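Local coordinates for protein putative solute-binding component of ABC transporter (Clostridium phytofermentans, PDB 4YS6) that binds beta-D-glucopyranose and probably serves as the sugar-capturing, solute-binding component of an ABC transporter, at residues E313-S321 against I328-P336. Numbering follows the deposited sequence.
Sequences EAPVNDTKS and IVPSYLCEP. With NA (sodium ion), chain H.
Across from Ser331 the loop 313-321 places two residues, Asn317 and Asp318, a classic beta bulge that joins it to strand 331-339 of the mixed sheet in this periplasmic-binding-protein fold. Ser331 O accepts Asn317 N at 2.8 Å and, more weakly, Asp318 N, while Ser331 N returns a bond to Asp318 O at 2.8 Å. Asn317 suits the tight part of the contact because its side-chain amide takes the place of a backbone partner for Leu333, the backbone bridge being a single one. A chi1 of 65° tucks CG between the two backbone arms and swings the amide over to Leu333: OD1 takes Leu333 N at 2.8 Å, nearly straight at 170°, and ND2 gives to Leu333 O. Tyr332 offers this amide a flat aromatic face, the planes 15° apart and ND2 over the ring centre. Beyond the loop, Tyr332 also meets Gln300 and Met304 of helix 294-309.

Asp318 is buried, with OD2 3.8 Å from Leu333 CD2. Its carboxylate suits several donors: OD1 accepts Lys320 N, closing an Asx turn, and Ser321 N, extending it to an Asx motif, while OD2 accepts Ser321 OG. On the exposed side, van der Waals contacts take over: Thr319 CG2 lies 3.7 Å from Pro330 CA, and Ile328 CG2 3.5 Å from Thr319 O. Near Pro315, Val316 O binds a sodium ion at 2.4 Å, together with three waters.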
ATOM      1  N   GLU A 313      20.098  -7.085  18.116  1.00 17.13           N
ATOM      2  CA  GLU A 313      20.073  -6.218  16.954  1.00 15.55           C
ATOM      3  C   GLU A 313      18.729  -6.309  16.267  1.00 18.13           C
ATOM      4  O   GLU A 313      18.319  -7.399  15.847  1.00 17.60           O
ATOM      5  CB  GLU A 313      21.190  -6.649  15.995  1.00 21.34           C
ATOM      6  CG  GLU A 313      21.285  -5.861  14.711  1.00 27.91           C
ATOM      7  CD  GLU A 313      22.016  -4.553  14.879  1.00 44.09           C
ATOM      8  OE1 GLU A 313      22.162  -4.075  16.028  1.00 59.95           O
ATOM      9  OE2 GLU A 313      22.439  -3.996  13.846  1.00 52.02           O
ATOM     10  N   ALA A 314      18.057  -5.183  16.118  1.00 17.03           N
ATOM     11  CA  ALA A 314      16.800  -5.163  15.377  1.00 20.01           C
ATOM     12  C   ALA A 314      17.126  -5.375  13.908  1.00 17.79           C
ATOM     13  O   ALA A 314      17.975  -4.670  13.372  1.00 19.94           O
ATOM     14  CB  ALA A 314      16.062  -3.847  15.582  1.00 21.12           C
ATOM     15  N   PRO A 315      16.454  -6.330  13.247  1.00 16.80           N
ATOM     16  CA  PRO A 315      16.874  -6.576  11.863  1.00 18.73           C
ATOM     17  C   PRO A 315      16.567  -5.408  10.937  1.00 18.32           C
ATOM     18  O   PRO A 315      15.448  -4.947  10.883  1.00 19.95           O
ATOM     19  CB  PRO A 315      16.054  -7.807  11.451  1.00 25.24           C
ATOM     20  CG  PRO A 315      15.601  -8.427  12.743  1.00 33.11           C
ATOM     21  CD  PRO A 315      15.453  -7.308  13.712  1.00 23.65           C
ATOM     22  N   VAL A 316      17.579  -4.955  10.216  1.00 16.26           N
ATOM     23  CA  VAL A 316      17.412  -3.927   9.208  1.00 14.64           C
ATOM     24  C   VAL A 316      18.222  -4.318   7.981  1.00 13.83           C
ATOM     25  O   VAL A 316      19.259  -5.011   8.086  1.00 16.46           O
ATOM     26  CB  VAL A 316      17.829  -2.529   9.730  1.00 23.97           C
ATOM     27  CG1 VAL A 316      17.058  -2.187  10.992  1.00 25.90           C
ATOM     28  CG2 VAL A 316      19.277  -2.441   9.998  1.00 27.36           C
ATOM     29  N   ASN A 317      17.745  -3.911   6.818  1.00 14.08           N
ATOM     30  CA  ASN A 317      18.486  -4.164   5.591  1.00 14.51           C
ATOM     31  C   ASN A 317      18.566  -2.946   4.683  1.00 17.70           C
ATOM     32  O   ASN A 317      19.058  -3.033   3.566  1.00 15.31           O
ATOM     33  CB  ASN A 317      17.905  -5.376   4.848  1.00 17.35           C
ATOM     34  CG  ASN A 317      16.497  -5.166   4.349  1.00 16.13           C
ATOM     35  OD1 ASN A 317      15.934  -4.068   4.421  1.00 13.60           O
ATOM     36  ND2 ASN A 317      15.908  -6.237   3.831  1.00 17.82           N
ATOM     37  N   ASP A 318      18.183  -1.782   5.199  1.00 15.49           N
ATOM     38  CA  ASP A 318      18.209  -0.561   4.407  1.00 13.02           C
ATOM     39  C   ASP A 318      18.229   0.630   5.355  1.00 20.51           C
ATOM     40  O   ASP A 318      17.284   0.831   6.111  1.00 22.35           O
ATOM     41  CB  ASP A 318      17.007  -0.467   3.473  1.00 13.65           C
ATOM     42  CG  ASP A 318      17.079   0.745   2.569  1.00 23.43           C
ATOM     43  OD1 ASP A 318      17.147   1.882   3.086  1.00 21.53           O
ATOM     44  OD2 ASP A 318      17.084   0.565   1.340  1.00 23.11           O
ATOM     45  N   THR A 319      19.330   1.366   5.345  1.00 18.19           N
ATOM     46  CA  THR A 319      19.400   2.649   6.045  1.00 16.37           C
ATOM     47  C   THR A 319      19.886   3.692   5.065  1.00 22.57           C
ATOM     48  O   THR A 319      20.848   4.392   5.328  1.00 24.85           O
ATOM     49  CB  THR A 319      20.310   2.578   7.246  1.00 28.81           C
ATOM     50  OG1 THR A 319      21.651   2.429   6.783  1.00 39.39           O
ATOM     51  CG2 THR A 319      19.939   1.394   8.118  1.00 20.02           C
ATOM     52  N   LYS A 320      19.195   3.787   3.929  1.00 19.65           N
ATOM     53  CA  LYS A 320      19.554   4.719   2.864  1.00 21.66           C
ATOM     54  C   LYS A 320      18.344   5.188   2.046  1.00 25.58           C
ATOM     55  O   LYS A 320      18.395   6.252   1.415  1.00 22.65           O
ATOM     56  CB  LYS A 320      20.589   4.071   1.934  1.00 31.56           C
ATOM     57  CG  LYS A 320      20.145   2.733   1.346  1.00 28.26           C
ATOM     58  CD  LYS A 320      21.277   2.032   0.600  1.00 33.06           C
ATOM     59  CE  LYS A 320      20.903   0.588   0.262  1.00 42.99           C
ATOM     60  NZ  LYS A 320      21.985  -0.106  -0.488  1.00 52.68           N
ATOM     61  N   SER A 321      17.252   4.426   2.061  1.00 18.29           N
ATOM     62  CA  SER A 321      16.132   4.719   1.167  1.00 17.27           C
ATOM     63  C   SER A 321      15.069   5.624   1.764  1.00 15.33           C
ATOM     64  O   SER A 321      14.392   6.353   1.033  1.00 18.00           O
ATOM     65  CB  SER A 321      15.435   3.431   0.720  1.00 23.13           C
ATOM     66  OG  SER A 321      16.289   2.643  -0.097  1.00 23.42           O
ATOM     67  N   ILE A 328      17.384   9.724   8.128  1.00 16.84           N
ATOM     68  CA  ILE A 328      17.243   8.338   7.699  1.00 13.91           C
ATOM     69  C   ILE A 328      16.718   7.464   8.821  1.00 14.28           C
ATOM     70  O   ILE A 328      17.223   7.510   9.930  1.00 17.67           O
ATOM     71  CB  ILE A 328      18.585   7.783   7.230  1.00 20.37           C
ATOM     72  CG1 ILE A 328      19.012   8.454   5.936  1.00 26.40           C
ATOM     73  CG2 ILE A 328      18.506   6.245   7.070  1.00 26.48           C
ATOM     74  CD1 ILE A 328      18.163   8.076   4.727  1.00 32.62           C
ATOM     75  N   VAL A 329      15.710   6.644   8.529  1.00 14.24           N
ATOM     76  CA  VAL A 329      15.170   5.727   9.527  1.00 12.72           C
ATOM     77  C   VAL A 329      15.654   4.317   9.180  1.00 13.44           C
ATOM     78  O   VAL A 329      15.511   3.880   8.048  1.00 16.04           O
ATOM     79  CB  VAL A 329      13.626   5.785   9.583  1.00 15.10           C
ATOM     80  CG1 VAL A 329      13.103   4.783  10.583  1.00 17.47           C
ATOM     81  CG2 VAL A 329      13.173   7.193   9.929  1.00 15.51           C
ATOM     82  N   PRO A 330      16.286   3.626  10.139  1.00 12.70           N
ATOM     83  CA  PRO A 330      16.743   2.266   9.818  1.00 12.67           C
ATOM     84  C   PRO A 330      15.558   1.391   9.509  1.00 14.00           C
ATOM     85  O   PRO A 330      14.591   1.386  10.287  1.00 15.46           O
ATOM     86  CB  PRO A 330      17.454   1.803  11.080  1.00 18.80           C
ATOM     87  CG  PRO A 330      17.733   3.048  11.862  1.00 19.41           C
ATOM     88  CD  PRO A 330      16.707   4.063  11.482  1.00 13.82           C
ATOM     89  N   SER A 331      15.621   0.713   8.365  1.00 12.30           N
ATOM     90  CA  SER A 331      14.461  -0.006   7.832  1.00 13.50           C
ATOM     91  C   SER A 331      14.725  -1.440   7.471  1.00 14.91           C
ATOM     92  O   SER A 331      15.848  -1.826   7.146  1.00 14.01           O
ATOM     93  CB  SER A 331      13.926   0.695   6.590  1.00 13.71           C
ATOM     94  OG  SER A 331      13.671   2.076   6.826  1.00 14.98           O
ATOM     95  N   TYR A 332      13.666  -2.234   7.516  1.00 12.11           N
ATOM     96  CA  TYR A 332      13.694  -3.571   6.933  1.00 12.19           C
ATOM     97  C   TYR A 332      12.675  -3.598   5.825  1.00 15.04           C
ATOM     98  O   TYR A 332      11.496  -3.352   6.069  1.00 14.94           O
ATOM     99  CB  TYR A 332      13.406  -4.672   7.940  1.00 14.01           C
ATOM    100  CG  TYR A 332      13.743  -6.017   7.373  1.00 13.97           C
ATOM    101  CD1 TYR A 332      12.864  -6.675   6.528  1.00 18.17           C
ATOM    102  CD2 TYR A 332      14.965  -6.595   7.624  1.00 16.22           C
ATOM    103  CE1 TYR A 332      13.194  -7.905   5.965  1.00 22.20           C
ATOM    104  CE2 TYR A 332      15.307  -7.824   7.064  1.00 19.12           C
ATOM    105  CZ  TYR A 332      14.409  -8.462   6.240  1.00 23.84           C
ATOM    106  OH  TYR A 332      14.743  -9.677   5.691  1.00 31.60           O
ATOM    107  N   LEU A 333      13.151  -3.885   4.619  1.00 14.12           N
ATOM    108  CA  LEU A 333      12.311  -3.960   3.425  1.00 14.85           C
ATOM    109  C   LEU A 333      12.122  -5.417   3.008  1.00 17.40           C
ATOM    110  O   LEU A 333      13.095  -6.087   2.636  1.00 15.93           O
ATOM    111  CB  LEU A 333      12.943  -3.188   2.280  1.00 11.81           C
ATOM    112  CG  LEU A 333      12.748  -1.672   2.192  1.00 22.20           C
ATOM    113  CD1 LEU A 333      12.947  -0.968   3.501  1.00 24.93           C
ATOM    114  CD2 LEU A 333      13.661  -1.074   1.113  1.00 20.90           C
ATOM    115  N   CYS A 334      10.891  -5.903   3.117  1.00 16.69           N
ATOM    116  CA  CYS A 334      10.543  -7.235   2.628  1.00 17.61           C
ATOM    117  C   CYS A 334      10.290  -7.198   1.115  1.00 18.97           C
ATOM    118  O   CYS A 334       9.963  -6.158   0.536  1.00 15.51           O
ATOM    119  CB  CYS A 334       9.309  -7.778   3.337  1.00 19.20           C
ATOM    120  SG  CYS A 334       9.358  -7.843   5.178  1.00 33.38           S
ATOM    121  N   GLU A 335      10.387  -8.358   0.475  1.00 19.31           N
ATOM    122  CA  GLU A 335      10.266  -8.440  -0.980  1.00 19.37           C
ATOM    123  C   GLU A 335       8.814  -8.648  -1.448  1.00 17.24           C
ATOM    124  O   GLU A 335       8.127  -9.564  -0.984  1.00 21.84           O
ATOM    125  CB  GLU A 335      11.137  -9.586  -1.507  1.00 39.59           C
ATOM    126  CG  GLU A 335      11.321  -9.558  -3.017  1.00 57.62           C
ATOM    127  CD  GLU A 335      12.255 -10.644  -3.516  1.00 75.45           C
ATOM    128  OE1 GLU A 335      12.013 -11.829  -3.201  1.00 83.78           O
ATOM    129  OE2 GLU A 335      13.235 -10.312  -4.216  1.00 79.53           O
ATOM    130  N   PRO A 336       8.324  -7.760  -2.327  1.00 17.11           N
ATOM    131  CA  PRO A 336       6.982  -7.935  -2.896  1.00 16.35           C
ATOM    132  C   PRO A 336       7.064  -8.893  -4.071  1.00 17.02           C
ATOM    133  O   PRO A 336       8.135  -8.999  -4.690  1.00 19.31           O
ATOM    134  CB  PRO A 336       6.597  -6.516  -3.315  1.00 21.87           C
ATOM    135  CG  PRO A 336       7.893  -5.894  -3.698  1.00 23.01           C
ATOM    136  CD  PRO A 336       8.944  -6.511  -2.801  1.00 14.29           C
TER
HETATM  137 NA    NA H 407      20.762  -6.566   9.038  1.00 36.99          NA
HETATM  138  O   HOH W   1      20.338  -5.970  11.176  1.00 24.28           O
HETATM  139  O   HOH W   2      16.199   3.822   5.172  1.00 16.98           O
HETATM  140  O   HOH W   3      20.812  -7.699   6.541  1.00 51.48           O
HETATM  141  O   HOH W   4      19.228  -8.273   9.056  1.00 36.59           O